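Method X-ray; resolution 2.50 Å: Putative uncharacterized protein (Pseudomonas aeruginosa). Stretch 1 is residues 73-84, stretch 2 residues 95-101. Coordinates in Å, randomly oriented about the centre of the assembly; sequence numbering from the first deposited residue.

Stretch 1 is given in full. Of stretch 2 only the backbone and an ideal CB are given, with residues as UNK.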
# COMPACT_ATOMS: atom_id res chain seq x y z
N ILE B 73 -7.68 -1.52 -2.20
CA ILE B 73 -6.84 -1.02 -3.27
C ILE B 73 -7.81 -0.80 -4.43
O ILE B 73 -8.58 -1.69 -4.78
CB ILE B 73 -5.75 -2.04 -3.71
CG1 ILE B 73 -4.71 -2.24 -2.60
CG2 ILE B 73 -5.07 -1.55 -4.98
CD1 ILE B 73 -3.86 -1.00 -2.30
N TRP B 74 -7.81 0.41 -4.97
CA TRP B 74 -8.66 0.75 -6.11
C TRP B 74 -7.66 1.02 -7.23
O TRP B 74 -6.94 2.02 -7.22
CB TRP B 74 -9.49 2.00 -5.79
CG TRP B 74 -10.34 2.48 -6.94
CD1 TRP B 74 -10.18 3.64 -7.64
CD2 TRP B 74 -11.51 1.85 -7.47
NE1 TRP B 74 -11.18 3.77 -8.58
CE2 TRP B 74 -12.01 2.68 -8.50
CE3 TRP B 74 -12.18 0.66 -7.18
CZ2 TRP B 74 -13.15 2.36 -9.24
CZ3 TRP B 74 -13.32 0.34 -7.92
CH2 TRP B 74 -13.79 1.19 -8.94
N TRP B 75 -7.62 0.11 -8.20
CA TRP B 75 -6.67 0.21 -9.31
C TRP B 75 -7.40 0.37 -10.65
O TRP B 75 -8.09 -0.54 -11.10
CB TRP B 75 -5.82 -1.05 -9.33
CG TRP B 75 -4.45 -0.90 -9.91
CD1 TRP B 75 -4.04 0.01 -10.85
CD2 TRP B 75 -3.33 -1.76 -9.67
NE1 TRP B 75 -2.73 -0.23 -11.20
CE2 TRP B 75 -2.27 -1.31 -10.49
CE3 TRP B 75 -3.12 -2.87 -8.83
CZ2 TRP B 75 -1.02 -1.94 -10.50
CZ3 TRP B 75 -1.87 -3.49 -8.84
CH2 TRP B 75 -0.84 -3.02 -9.68
N THR B 76 -7.23 1.51 -11.29
CA THR B 76 -7.88 1.77 -12.57
C THR B 76 -6.92 1.67 -13.74
O THR B 76 -5.73 1.95 -13.63
CB THR B 76 -8.53 3.16 -12.58
OG1 THR B 76 -7.52 4.17 -12.71
CG2 THR B 76 -9.30 3.39 -11.27
N LYS B 77 -7.47 1.26 -14.88
CA LYS B 77 -6.73 1.12 -16.13
C LYS B 77 -7.73 1.53 -17.20
O LYS B 77 -8.64 0.78 -17.54
CB LYS B 77 -6.32 -0.35 -16.30
CG LYS B 77 -5.61 -0.69 -17.61
CD LYS B 77 -4.24 -0.06 -17.70
CE LYS B 77 -3.56 -0.48 -19.00
NZ LYS B 77 -2.13 -0.05 -19.08
N GLY B 78 -7.58 2.74 -17.72
CA GLY B 78 -8.52 3.22 -18.72
C GLY B 78 -9.89 3.30 -18.07
O GLY B 78 -10.01 3.76 -16.93
N GLU B 79 -10.92 2.83 -18.78
CA GLU B 79 -12.29 2.86 -18.26
C GLU B 79 -12.57 1.72 -17.28
O GLU B 79 -13.65 1.64 -16.70
CB GLU B 79 -13.31 2.77 -19.40
CG GLU B 79 -13.09 3.73 -20.56
CD GLU B 79 -14.32 3.83 -21.45
OE1 GLU B 79 -14.92 2.78 -21.77
OE2 GLU B 79 -14.68 4.97 -21.84
N GLU B 80 -11.59 0.83 -17.11
CA GLU B 80 -11.74 -0.31 -16.23
C GLU B 80 -11.17 -0.07 -14.84
O GLU B 80 -10.37 0.84 -14.65
CB GLU B 80 -11.07 -1.53 -16.86
CG GLU B 80 -11.72 -1.98 -18.15
CD GLU B 80 -10.91 -3.00 -18.91
OE1 GLU B 80 -10.53 -4.02 -18.29
OE2 GLU B 80 -10.66 -2.79 -20.12
N ALA B 81 -11.59 -0.87 -13.87
CA ALA B 81 -11.08 -0.73 -12.51
C ALA B 81 -11.23 -2.04 -11.74
O ALA B 81 -12.01 -2.91 -12.11
CB ALA B 81 -11.81 0.37 -11.79
N THR B 82 -10.45 -2.18 -10.67
CA THR B 82 -10.51 -3.36 -9.84
C THR B 82 -10.43 -2.93 -8.37
O THR B 82 -9.55 -2.15 -7.99
CB THR B 82 -9.34 -4.32 -10.13
OG1 THR B 82 -9.32 -4.64 -11.53
CG2 THR B 82 -9.50 -5.60 -9.32
N LEU B 83 -11.35 -3.43 -7.56
CA LEU B 83 -11.37 -3.11 -6.13
C LEU B 83 -10.93 -4.35 -5.37
O LEU B 83 -11.62 -5.37 -5.40
CB LEU B 83 -12.78 -2.70 -5.68
CG LEU B 83 -12.90 -2.41 -4.18
CD1 LEU B 83 -12.29 -1.04 -3.87
CD2 LEU B 83 -14.35 -2.45 -3.76
N TYR B 84 -9.78 -4.27 -4.70
CA TYR B 84 -9.27 -5.40 -3.93
C TYR B 84 -9.50 -5.12 -2.46
O TYR B 84 -9.33 -3.98 -2.02
CB TYR B 84 -7.77 -5.57 -4.16
CG TYR B 84 -7.33 -5.62 -5.60
CD1 TYR B 84 -7.10 -6.84 -6.25
CD2 TYR B 84 -7.10 -4.44 -6.30
CE1 TYR B 84 -6.65 -6.87 -7.57
CE2 TYR B 84 -6.65 -4.46 -7.61
CZ TYR B 84 -6.42 -5.67 -8.24
OH TYR B 84 -5.96 -5.68 -9.53
N UNK B 95 -10.02 -9.67 -6.69
CA UNK B 95 -10.60 -8.35 -6.72
C UNK B 95 -11.86 -8.28 -7.57
O UNK B 95 -12.09 -9.14 -8.42
CB UNK B 95 -9.57 -7.35 -7.24
N UNK B 96 -12.66 -7.25 -7.33
CA UNK B 96 -13.91 -7.02 -8.05
C UNK B 96 -13.66 -6.18 -9.30
O UNK B 96 -13.02 -5.12 -9.23
CB UNK B 96 -14.93 -6.33 -7.14
N UNK B 97 -14.16 -6.63 -10.45
CA UNK B 97 -13.97 -5.92 -11.71
C UNK B 97 -15.11 -4.94 -12.00
O UNK B 97 -16.29 -5.30 -11.94
CB UNK B 97 -13.84 -6.92 -12.86
N UNK B 98 -14.75 -3.70 -12.31
CA UNK B 98 -15.73 -2.65 -12.60
C UNK B 98 -15.43 -1.95 -13.92
O UNK B 98 -14.28 -1.91 -14.37
CB UNK B 98 -15.76 -1.62 -11.46
N UNK B 99 -16.47 -1.38 -14.52
CA UNK B 99 -16.36 -0.67 -15.79
C UNK B 99 -17.00 0.71 -15.62
O UNK B 99 -17.93 0.87 -14.84
CB UNK B 99 -17.02 -1.45 -16.92
N UNK B 100 -16.50 1.69 -16.36
CA UNK B 100 -17.08 3.02 -16.31
C UNK B 100 -18.49 2.94 -16.89
O UNK B 100 -18.70 2.29 -17.91
CB UNK B 100 -16.22 4.03 -17.07
N UNK B 101 -19.44 3.58 -16.21
CA UNK B 101 -20.87 3.66 -16.57
C UNK B 101 -21.74 3.47 -15.34
O UNK B 101 -22.33 4.47 -14.88
OXT UNK B 101 -21.82 2.33 -14.84
CB UNK B 101 -21.23 2.61 -17.63

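Stretch 1 is a hairpin, strands 73-77 and 80-84 joined by a type II' turn from Lys 77 to Glu 80; its second strand pairs antiparallel with residues 96-100 of stretch 2.

Position 95 lies across from Tyr 84, with the CA atoms 4.3 Å apart, and its ideal CB points toward stretch 1. That CB would sit 2.7 Å from Tyr 84 CD1 and 2.7 Å from Thr 82 CG2, both clashes, so with this backbone only a residue without a CB fits. The residue is Gly 95; its CA packs 3.8 Å from Tyr 84 CD1 and 3.9 Å from Thr 82 CG2.

Position 96 pairs with Leu 83 as a hydrogen-bonded pair: 96 N donates to Leu 83 O and Leu 83 N to 96 O, each at 2.9 Å. The CB shares a sheet face with the Leu 83 side chain, and phi/psi of -89/130 is ordinary strand geometry. Valine, isoleucine, leucine or threonine would all suit. Val 96 is found, in the t rotamer, its CB 4.4 Å from Leu 83 CB.

Position 97 pairs with Thr 82 without direct backbone hydrogen bonds. Its CB leaves on the Thr 82 face, and the nearest stretch 1 atom is Ala 81 O, 4.5 Å from the ideal CB. Little here discriminates between small and larger side chains. The residue is Ala 97, whose CA lies 3.6 Å from Ala 81 O.

Position 98 forms a hydrogen-bonded pair with Ala 81, 98 N to Ala 81 O and Ala 81 N to 98 O both measuring 2.9 Å. Its ideal CB, on the face that carries the Ala 81 side chain, stands 4.3 Å from Trp 74 CH2 and 4.0 Å from Ala 81 O. A small or medium apolar residue, or a cysteine, would suit. The residue is Cys 98, chi1 -47° (m); its SG lies 4.0 Å from Trp 74 CZ3, at the ring edge and near its plane. Cys 98 is also covalently bonded to a group elsewhere in the structure.

Position 99 pairs with Glu 80, CA to CA 4.7 Å, and its CB shares that residue's face. The neighbouring acid makes a basic residue plausible, although polar ones would also do. Lys 99 is present, but no salt bridge forms.

At position 100 the backbone N donates to Glu 79 O at 2.9 Å, and the CB points toward stretch 1, its ideal position 3.5 Å from Glu 79 O. The Glu 79 carboxylate might favour a basic or neutral polar residue. Glu 100 is found, an acid beside an acid: its OE1 lies 4.2 Å from Glu 79 OE2, while a water donates to both Glu 100 OE2 (2.8 Å) and Gly 78 O (2.7 Å), linking strand to turn.

Position 101, the C-terminus, has its CB sideways with no stretch 1 atom within 5.5 Å; a long side chain could still reach Glu 79. Arg 101 places NH1 4.5 Å from Glu 79 OE2, beyond a salt bridge.

Stretch 2 95-101: GVACKER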
# COMPACT_ATOMS: atom_id res chain seq x y z
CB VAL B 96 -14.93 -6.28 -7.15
CG1 VAL B 96 -16.20 -5.98 -7.92
CG2 VAL B 96 -15.22 -7.11 -5.91
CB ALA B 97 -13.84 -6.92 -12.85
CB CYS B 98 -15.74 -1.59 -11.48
SG CYS B 98 -15.78 -2.22 -9.77
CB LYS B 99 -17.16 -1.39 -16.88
CG LYS B 99 -16.87 -2.87 -17.05
CD LYS B 99 -18.07 -3.55 -17.72
CE LYS B 99 -17.84 -5.05 -17.90
NZ LYS B 99 -17.32 -5.71 -16.67
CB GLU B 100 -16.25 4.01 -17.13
CG GLU B 100 -15.13 4.67 -16.33
CD GLU B 100 -14.37 5.70 -17.14
OE1 GLU B 100 -15.01 6.43 -17.93
OE2 GLU B 100 -13.13 5.79 -16.98
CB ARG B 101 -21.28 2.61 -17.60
CG ARG B 101 -20.93 2.95 -19.04
CD ARG B 101 -21.52 4.26 -19.49
NE ARG B 101 -21.22 4.52 -20.89
CZ ARG B 101 -20.00 4.69 -21.39
NH1 ARG B 101 -18.94 4.61 -20.60
NH2 ARG B 101 -19.84 4.93 -22.69
O HOH W 1 -11.94 4.09 -15.11
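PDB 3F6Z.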